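Local coordinates for protein diguanylate cyclase/phosphodiesterase (Caldicellulosiruptor saccharolyticus, PDB 3MTK) that forms the GGDEF domain of a longer protein that also carries PAS and EAL domains and is probably a cyclic-guanylate-specific phosphodiesterase, at residues N122-A127 and G155-I161; L58-L62 and V114-I119; L21-N26 and A136-M141. All coordinates share one frame; numbering follows the deposited sequence.

Contact 1: residues N122-A127 and G155-I161; sequences NFNIGA and GLNEYVI
A beta-alpha-beta crossover in the GGDEF domain pairs Ile125 with Tyr159, Gly126 with Val160 and Ala127 with Ile161, the connection running through helix 137-154. The strand segments 123-127 and 159-161 are parallel: their axes approach to 4.7 Å and differ by 2° in direction. The bonding confirms this. Ile125 N donates to Glu158 O at 3.2 Å, while Val160 N reaches Ile125 O at 2.9 Å, so that Ile125 grips the residues flanking Tyr159. Ala127 N then bonds Val160 O at 2.8 Å.

N-terminal to the three bridged pairs, Asn157 N donates to Phe123 O over 2.7 Å, though bent to 134° at the hydrogen. Here the side chain of Asn122 crosses those of Leu156 and Asn157 at about right angles, with its OD1 3.1 Å from Leu156 CD1 and its amide plane turned 79° from that of Asn157. An alanine in place of Asn122 would probably open a gap beside Leu156 CD1 and leave the Asn157 amide without its neighbour, freer to turn.

The Val160 side chain lies on the face covered by helix 137-154, where it packs on Ala151; the opposite face meets helix 97-108. On that second face Ile125 CB lies 3.7 Å from Tyr159 CB. The Tyr159 ring, with CG set between its own backbone N and carbonyl carbon, leads away from this pairing, and its hydroxyl is hydrogen-bonded to Glu102. Further along the same face, Ala127 CB touches Ile161 CG1 at 4.0 Å.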
loop_
_atom_site.group_PDB
_atom_site.type_symbol
_atom_site.label_atom_id
_atom_site.label_comp_id
_atom_site.label_asym_id
_atom_site.label_seq_id
_atom_site.Cartn_x
_atom_site.Cartn_y
_atom_site.Cartn_z
ATOM N N ASN A 122 -9.978 -7.478 4.837
ATOM C CA ASN A 122 -10.486 -6.553 3.842
ATOM C C ASN A 122 -9.505 -5.420 3.669
ATOM O O ASN A 122 -8.694 -5.164 4.558
ATOM C CB ASN A 122 -11.831 -6.006 4.281
ATOM C CG ASN A 122 -12.919 -7.029 4.146
ATOM O OD1 ASN A 122 -13.906 -7.008 4.880
ATOM N ND2 ASN A 122 -12.751 -7.935 3.190
ATOM N N PHE A 123 -9.585 -4.752 2.521
ATOM C CA PHE A 123 -8.689 -3.648 2.203
ATOM C C PHE A 123 -9.440 -2.533 1.500
ATOM O O PHE A 123 -10.633 -2.637 1.230
ATOM C CB PHE A 123 -7.569 -4.100 1.248
ATOM C CG PHE A 123 -6.763 -5.290 1.733
ATOM C CD1 PHE A 123 -7.283 -6.578 1.666
ATOM C CD2 PHE A 123 -5.484 -5.116 2.230
ATOM C CE1 PHE A 123 -6.537 -7.676 2.087
ATOM C CE2 PHE A 123 -4.728 -6.207 2.651
ATOM C CZ PHE A 123 -5.257 -7.490 2.579
ATOM N N ASN A 124 -8.702 -1.469 1.208
ATOM C CA ASN A 124 -9.187 -0.322 0.462
ATOM C C ASN A 124 -7.941 0.259 -0.180
ATOM O O ASN A 124 -6.837 0.176 0.383
ATOM C CB ASN A 124 -9.888 0.688 1.360
ATOM C CG ASN A 124 -11.400 0.480 1.376
ATOM O OD1 ASN A 124 -12.081 0.678 0.354
ATOM N ND2 ASN A 124 -11.928 0.062 2.521
ATOM N N ILE A 125 -8.107 0.814 -1.374
ATOM C CA ILE A 125 -6.976 1.349 -2.102
ATOM C C ILE A 125 -7.190 2.739 -2.668
ATOM O O ILE A 125 -8.209 3.017 -3.299
ATOM C CB ILE A 125 -6.585 0.388 -3.244
ATOM C CG1 ILE A 125 -5.879 -0.833 -2.655
ATOM C CG2 ILE A 125 -5.704 1.087 -4.253
ATOM C CD1 ILE A 125 -5.512 -1.901 -3.690
ATOM N N GLY A 126 -6.215 3.606 -2.420
ATOM C CA GLY A 126 -6.260 4.959 -2.930
ATOM C C GLY A 126 -5.032 5.100 -3.809
ATOM O O GLY A 126 -3.923 4.753 -3.385
ATOM N N ALA A 127 -5.208 5.586 -5.032
ATOM C CA ALA A 127 -4.067 5.730 -5.937
ATOM C C ALA A 127 -4.005 7.105 -6.597
ATOM O O ALA A 127 -5.021 7.787 -6.733
ATOM C CB ALA A 127 -4.115 4.637 -7.004
ATOM N N GLY A 155 -17.052 1.916 0.479
ATOM C CA GLY A 155 -17.222 0.593 1.057
ATOM C C GLY A 155 -15.936 -0.209 1.108
ATOM O O GLY A 155 -14.897 0.231 0.617
ATOM N N LEU A 156 -16.006 -1.390 1.718
ATOM C CA LEU A 156 -14.848 -2.263 1.827
ATOM C C LEU A 156 -14.415 -2.771 0.459
ATOM O O LEU A 156 -15.236 -2.963 -0.429
ATOM C CB LEU A 156 -15.164 -3.469 2.714
ATOM C CG LEU A 156 -15.418 -3.273 4.209
ATOM C CD1 LEU A 156 -15.798 -4.616 4.818
ATOM C CD2 LEU A 156 -14.173 -2.722 4.895
ATOM N N ASN A 157 -13.113 -2.981 0.303
ATOM C CA ASN A 157 -12.554 -3.507 -0.932
ATOM C C ASN A 157 -12.878 -2.683 -2.170
ATOM O O ASN A 157 -13.119 -3.227 -3.249
ATOM C CB ASN A 157 -13.037 -4.935 -1.117
ATOM C CG ASN A 157 -12.742 -5.801 0.086
ATOM O OD1 ASN A 157 -13.612 -6.535 0.552
ATOM N ND2 ASN A 157 -11.512 -5.727 0.597
ATOM N N GLU A 158 -12.894 -1.371 -2.013
ATOM C CA GLU A 158 -13.174 -0.496 -3.128
ATOM C C GLU A 158 -11.910 0.348 -3.290
ATOM O O GLU A 158 -11.142 0.509 -2.344
ATOM C CB GLU A 158 -14.391 0.375 -2.808
ATOM C CG GLU A 158 -15.439 0.457 -3.924
ATOM C CD GLU A 158 -16.382 -0.742 -3.974
ATOM O OE1 GLU A 158 -17.104 -0.989 -2.988
ATOM O OE2 GLU A 158 -16.414 -1.435 -5.010
ATOM N N TYR A 159 -11.678 0.863 -4.492
ATOM C CA TYR A 159 -10.497 1.681 -4.751
ATOM C C TYR A 159 -10.825 2.916 -5.571
ATOM O O TYR A 159 -11.784 2.921 -6.343
ATOM C CB TYR A 159 -9.433 0.868 -5.493
ATOM C CG TYR A 159 -9.829 0.470 -6.899
ATOM C CD1 TYR A 159 -10.495 -0.735 -7.146
ATOM C CD2 TYR A 159 -9.517 1.283 -7.984
ATOM C CE1 TYR A 159 -10.835 -1.118 -8.438
ATOM C CE2 TYR A 159 -9.847 0.910 -9.283
ATOM C CZ TYR A 159 -10.507 -0.294 -9.506
ATOM O OH TYR A 159 -10.821 -0.674 -10.796
ATOM N N VAL A 160 -10.017 3.957 -5.399
ATOM C CA VAL A 160 -10.190 5.207 -6.131
ATOM C C VAL A 160 -8.842 5.709 -6.670
ATOM O O VAL A 160 -7.835 5.706 -5.956
ATOM C CB VAL A 160 -10.804 6.310 -5.228
ATOM C CG1 VAL A 160 -10.984 7.590 -6.029
ATOM C CG2 VAL A 160 -12.143 5.848 -4.666
ATOM N N ILE A 161 -8.836 6.149 -7.929
ATOM C CA ILE A 161 -7.615 6.651 -8.564
ATOM C C ILE A 161 -7.768 8.107 -8.972
ATOM O O ILE A 161 -8.651 8.433 -9.759
ATOM C CB ILE A 161 -7.269 5.840 -9.822
ATOM C CG1 ILE A 161 -7.201 4.347 -9.477
ATOM C CG2 ILE A 161 -5.932 6.307 -10.390
ATOM C CD1 ILE A 161 -6.950 3.459 -10.674
#

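Contact 2: residues L58-L62 and V114-I119; sequences LVDEL and VNGNLI
Leu58 spreads its two methyls over the hairpin 112-119: CD1 reaches tip to tip toward Ile119 CD1, at 3.3 Å tighter than a usual carbon contact, while CD2 stands 3.4 Å from Asn117 ND2. With CG opposite the backbone N (chi1 -166°), the side chain extends from helix 56-74 toward the hairpin. One turn later, Leu62 CD1 meets Ile119 CG2 at 4.2 Å.

Val114 packs against both leucines. Its CG1 lies against Glu61 CB at 3.5 Å and also touches the methyls of Leu58, whereas CG2 faces Leu62 CG at 4.2 Å. Val114 thus touches Leu58, Glu61 and Leu62, all on one face of the helix.

Residues Val114 to Asn117 form a type I' beta turn, the tight reversal that joins strands 112-114 and 117-119. Val114 O receives two donors there, Asn117 N at 2.8 Å and Asn117 ND2 at 3.1 Å, the latter in the carbonyl plane and in the plane of the amide, which fixes the turn of the Asn117 side chain beside Leu58 CD2.

No hydrogen bond crosses between helix and hairpin; each has its own internal bonds, so the docking probably depends on burial of the Leu58, Leu62, Val114 and Ile119 side chains rather than on directional bonds.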
loop_
_atom_site.group_PDB
_atom_site.type_symbol
_atom_site.label_atom_id
_atom_site.label_comp_id
_atom_site.label_asym_id
_atom_site.label_seq_id
_atom_site.Cartn_x
_atom_site.Cartn_y
_atom_site.Cartn_z
ATOM N N LEU A 58 -0.140 -12.897 16.566
ATOM C CA LEU A 58 -0.714 -13.488 15.379
ATOM C C LEU A 58 -0.819 -12.409 14.287
ATOM O O LEU A 58 -0.390 -12.614 13.147
ATOM C CB LEU A 58 -2.100 -14.049 15.715
ATOM C CG LEU A 58 -2.787 -14.999 14.729
ATOM C CD1 LEU A 58 -3.086 -14.269 13.423
ATOM C CD2 LEU A 58 -1.900 -16.209 14.494
ATOM N N VAL A 59 -1.374 -11.257 14.659
ATOM C CA VAL A 59 -1.574 -10.154 13.728
ATOM C C VAL A 59 -0.298 -9.573 13.130
ATOM O O VAL A 59 -0.315 -9.074 12.004
ATOM C CB VAL A 59 -2.359 -9.016 14.389
ATOM C CG1 VAL A 59 -2.486 -7.849 13.435
ATOM C CG2 VAL A 59 -3.722 -9.515 14.798
ATOM N N ASP A 60 0.799 -9.608 13.879
ATOM C CA ASP A 60 2.044 -9.094 13.331
ATOM C C ASP A 60 2.514 -10.068 12.259
ATOM O O ASP A 60 3.108 -9.667 11.256
ATOM C CB ASP A 60 3.091 -8.914 14.431
ATOM C CG ASP A 60 2.781 -7.720 15.334
ATOM O OD1 ASP A 60 2.368 -6.664 14.808
ATOM O OD2 ASP A 60 2.953 -7.823 16.566
ATOM N N GLU A 61 2.216 -11.349 12.463
ATOM C CA GLU A 61 2.576 -12.384 11.502
ATOM C C GLU A 61 1.753 -12.169 10.241
ATOM O O GLU A 61 2.252 -12.290 9.125
ATOM C CB GLU A 61 2.286 -13.771 12.082
ATOM C CG GLU A 61 3.521 -14.500 12.588
ATOM C CD GLU A 61 4.462 -14.885 11.460
ATOM O OE1 GLU A 61 4.023 -15.638 10.564
ATOM O OE2 GLU A 61 5.633 -14.438 11.465
ATOM N N LEU A 62 0.484 -11.849 10.440
ATOM C CA LEU A 62 -0.441 -11.580 9.343
ATOM C C LEU A 62 0.099 -10.418 8.488
ATOM O O LEU A 62 0.127 -10.490 7.256
ATOM C CB LEU A 62 -1.791 -11.186 9.923
ATOM C CG LEU A 62 -3.074 -11.527 9.178
ATOM C CD1 LEU A 62 -4.103 -10.470 9.565
ATOM C CD2 LEU A 62 -2.870 -11.574 7.662
ATOM N N VAL A 114 -1.948 -18.262 8.528
ATOM C CA VAL A 114 -1.005 -17.793 9.525
ATOM C C VAL A 114 -0.995 -18.747 10.713
ATOM O O VAL A 114 -1.921 -18.758 11.521
ATOM C CB VAL A 114 -1.381 -16.381 10.010
ATOM C CG1 VAL A 114 -0.277 -15.827 10.898
ATOM C CG2 VAL A 114 -1.625 -15.477 8.815
ATOM N N ASN A 115 0.057 -19.553 10.811
ATOM C CA ASN A 115 0.178 -20.516 11.898
ATOM C C ASN A 115 -1.106 -21.334 12.032
ATOM O O ASN A 115 -1.732 -21.362 13.093
ATOM C CB ASN A 115 0.468 -19.793 13.216
ATOM C CG ASN A 115 0.747 -20.755 14.362
ATOM O OD1 ASN A 115 1.688 -21.557 14.305
ATOM N ND2 ASN A 115 -0.073 -20.681 15.412
ATOM N N GLY A 116 -1.502 -21.988 10.946
ATOM C CA GLY A 116 -2.706 -22.799 10.976
ATOM C C GLY A 116 -3.993 -21.996 10.996
ATOM O O GLY A 116 -5.070 -22.530 10.723
ATOM N N ASN A 117 -3.888 -20.713 11.326
ATOM C CA ASN A 117 -5.057 -19.839 11.369
ATOM C C ASN A 117 -5.402 -19.327 9.968
ATOM O O ASN A 117 -4.626 -18.586 9.358
ATOM C CB ASN A 117 -4.790 -18.650 12.292
ATOM C CG ASN A 117 -4.629 -19.055 13.739
ATOM O OD1 ASN A 117 -5.609 -19.170 14.476
ATOM N ND2 ASN A 117 -3.390 -19.282 14.155
ATOM N N LEU A 118 -6.561 -19.734 9.461
ATOM C CA LEU A 118 -7.005 -19.302 8.142
ATOM C C LEU A 118 -7.626 -17.926 8.341
ATOM O O LEU A 118 -8.666 -17.795 8.990
ATOM C CB LEU A 118 -8.053 -20.266 7.580
ATOM C CG LEU A 118 -8.256 -20.163 6.065
ATOM C CD1 LEU A 118 -7.099 -20.876 5.374
ATOM C CD2 LEU A 118 -9.587 -20.790 5.652
ATOM N N ILE A 119 -6.998 -16.901 7.778
ATOM C CA ILE A 119 -7.500 -15.548 7.964
ATOM C C ILE A 119 -7.788 -14.784 6.685
ATOM O O ILE A 119 -7.020 -14.818 5.723
ATOM C CB ILE A 119 -6.517 -14.735 8.830
ATOM C CG1 ILE A 119 -6.239 -15.502 10.122
ATOM C CG2 ILE A 119 -7.100 -13.349 9.155
ATOM C CD1 ILE A 119 -5.164 -14.884 10.973
#

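Contact 3: residues L21-N26 and A136-M141; sequences LIRWLN and AAANLM
A bend at the far end of Met141 (chi3 61°), a selenomethionine in this crystal, turns CE toward Leu21, whose CG lies opposite its backbone N (chi1 169°), and the two side chains meet tip to tip with Leu21 CD2 3.6 Å from Met141 CE. SE, placed by the earlier torsions, lies beside Ile22, where CG1 of Ile22 is 3.9 Å from SE of Met141 and the side chains cross at about a right angle. Closer to its backbone, Met141 CG rests 3.6 Å from Leu25 CD1.

Helices 18-30 and 137-154 cross here steeply, their short segments at 108° with axes 9.9 Å apart. Ala137 sits where the backbones come nearest: its CB packs on Leu25 CB at 4.0 Å and on Ile22 CG2 at 4.0 Å, so a one-carbon side chain suits the crossing. Leu25 CD2 extends the apolar patch to Leu140 CD1 at 4.2 Å. Beneath both helices lies the central sheet, with Leu21 packed on Leu39 and Ile91 and Met141 on Phe41.

At the margin, Asn26 OD1 approaches Ala137 CB to 3.3 Å. No hydrogen bond links the segments, so the fit probably rests on burial and close packing of apolar groups.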
loop_
_atom_site.group_PDB
_atom_site.type_symbol
_atom_site.label_atom_id
_atom_site.label_comp_id
_atom_site.label_asym_id
_atom_site.label_seq_id
_atom_site.Cartn_x
_atom_site.Cartn_y
_atom_site.Cartn_z
ATOM N N LEU A 21 9.853 6.266 1.315
ATOM C CA LEU A 21 8.849 6.556 0.295
ATOM C C LEU A 21 9.036 7.988 -0.186
ATOM O O LEU A 21 8.935 8.272 -1.381
ATOM C CB LEU A 21 7.425 6.411 0.853
ATOM C CG LEU A 21 6.300 6.949 -0.047
ATOM C CD1 LEU A 21 6.337 6.222 -1.382
ATOM C CD2 LEU A 21 4.940 6.760 0.611
ATOM N N ILE A 22 9.298 8.890 0.752
ATOM C CA ILE A 22 9.481 10.290 0.414
ATOM C C ILE A 22 10.719 10.548 -0.466
ATOM O O ILE A 22 10.623 11.242 -1.484
ATOM C CB ILE A 22 9.535 11.133 1.690
ATOM C CG1 ILE A 22 8.141 11.147 2.330
ATOM C CG2 ILE A 22 10.028 12.542 1.373
ATOM C CD1 ILE A 22 8.052 11.927 3.633
ATOM N N ARG A 23 11.868 9.996 -0.085
ATOM C CA ARG A 23 13.074 10.176 -0.891
ATOM C C ARG A 23 12.775 9.711 -2.312
ATOM O O ARG A 23 12.920 10.472 -3.264
ATOM C CB ARG A 23 14.250 9.347 -0.359
ATOM C CG ARG A 23 14.970 9.914 0.850
ATOM C CD ARG A 23 16.334 9.231 1.019
ATOM N NE ARG A 23 16.232 7.790 0.814
ATOM C CZ ARG A 23 17.261 6.949 0.812
ATOM N NH1 ARG A 23 18.490 7.404 1.006
ATOM N NH2 ARG A 23 17.055 5.650 0.618
ATOM N N TRP A 24 12.354 8.457 -2.446
ATOM C CA TRP A 24 12.058 7.919 -3.759
ATOM C C TRP A 24 10.991 8.708 -4.497
ATOM O O TRP A 24 10.971 8.707 -5.720
ATOM C CB TRP A 24 11.667 6.440 -3.668
ATOM C CG TRP A 24 12.861 5.509 -3.735
ATOM C CD1 TRP A 24 13.864 5.520 -4.674
ATOM C CD2 TRP A 24 13.152 4.415 -2.857
ATOM N NE1 TRP A 24 14.755 4.503 -4.431
ATOM C CE2 TRP A 24 14.343 3.807 -3.323
ATOM C CE3 TRP A 24 12.523 3.887 -1.721
ATOM C CZ2 TRP A 24 14.915 2.693 -2.692
ATOM C CZ3 TRP A 24 13.092 2.775 -1.091
ATOM C CH2 TRP A 24 14.276 2.192 -1.581
ATOM N N LEU A 25 10.113 9.391 -3.769
ATOM C CA LEU A 25 9.082 10.196 -4.422
ATOM C C LEU A 25 9.704 11.444 -5.046
ATOM O O LEU A 25 9.447 11.755 -6.206
ATOM C CB LEU A 25 7.994 10.608 -3.429
ATOM C CG LEU A 25 6.814 9.632 -3.293
ATOM C CD1 LEU A 25 5.867 10.105 -2.199
ATOM C CD2 LEU A 25 6.080 9.533 -4.623
ATOM N N ASN A 26 10.515 12.158 -4.271
ATOM C CA ASN A 26 11.171 13.360 -4.776
ATOM C C ASN A 26 11.997 13.016 -6.007
ATOM O O ASN A 26 12.062 13.789 -6.962
ATOM C CB ASN A 26 12.091 13.967 -3.718
ATOM C CG ASN A 26 11.341 14.415 -2.488
ATOM O OD1 ASN A 26 10.181 14.823 -2.572
ATOM N ND2 ASN A 26 12.002 14.357 -1.336
ATOM N N ALA A 136 5.175 18.862 -3.090
ATOM C CA ALA A 136 6.051 17.883 -3.728
ATOM C C ALA A 136 5.629 16.457 -3.367
ATOM O O ALA A 136 4.605 15.955 -3.842
ATOM C CB ALA A 136 7.496 18.123 -3.302
ATOM N N ALA A 137 6.433 15.807 -2.530
ATOM C CA ALA A 137 6.143 14.449 -2.096
ATOM C C ALA A 137 4.877 14.493 -1.252
ATOM O O ALA A 137 3.939 13.722 -1.479
ATOM C CB ALA A 137 7.305 13.901 -1.274
ATOM N N ALA A 138 4.857 15.419 -0.296
ATOM C CA ALA A 138 3.723 15.593 0.606
ATOM C C ALA A 138 2.393 15.719 -0.120
ATOM O O ALA A 138 1.441 15.029 0.228
ATOM C CB ALA A 138 3.947 16.810 1.484
ATOM N N ASN A 139 2.323 16.589 -1.123
ATOM C CA ASN A 139 1.083 16.794 -1.878
ATOM C C ASN A 139 0.557 15.539 -2.569
ATOM O O ASN A 139 -0.649 15.352 -2.686
ATOM C CB ASN A 139 1.276 17.904 -2.910
ATOM C CG ASN A 139 1.575 19.247 -2.267
ATOM O OD1 ASN A 139 2.524 19.377 -1.491
ATOM N ND2 ASN A 139 0.767 20.252 -2.587
ATOM N N LEU A 140 1.465 14.689 -3.034
ATOM C CA LEU A 140 1.092 13.444 -3.701
ATOM C C LEU A 140 0.543 12.471 -2.676
ATOM O O LEU A 140 -0.483 11.820 -2.894
ATOM C CB LEU A 140 2.309 12.813 -4.373
ATOM C CG LEU A 140 2.713 13.318 -5.757
ATOM C CD1 LEU A 140 4.195 13.040 -5.992
ATOM C CD2 LEU A 140 1.850 12.646 -6.817
HETATM N N MSE A 141 1.256 12.364 -1.564
HETATM C CA MSE A 141 0.849 11.478 -0.497
HETATM C C MSE A 141 -0.484 11.945 0.049
HETATM O O MSE A 141 -1.312 11.138 0.455
HETATM C CB MSE A 141 1.903 11.463 0.597
HETATM C CG MSE A 141 3.178 10.854 0.118
HETATM SE SE MSE A 141 4.363 10.531 1.568
HETATM C CE MSE A 141 3.259 9.283 2.565
#

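All three contacts lie in one GGDEF domain. Contact 1 joins two neighbouring strands of its central sheet, whereas contact 3 crosses helices 18-30 and 137-154 over that sheet, and helix 137-154 is the connection between the two strands of contact 1. The centres of contacts 1 and 3 are about 21 Å apart, and their segments alternate along the chain. Contact 2, whose centre lies about 23 Å from that of contact 1 and about 32 Å from that of contact 3, packs the hairpin 112-119 against helix 56-74 on the opposite side of the chain's centre from contact 3; its segments are nested within the long loop that contact 3 closes. Sequence-distant pieces are thus tied into one compact unit.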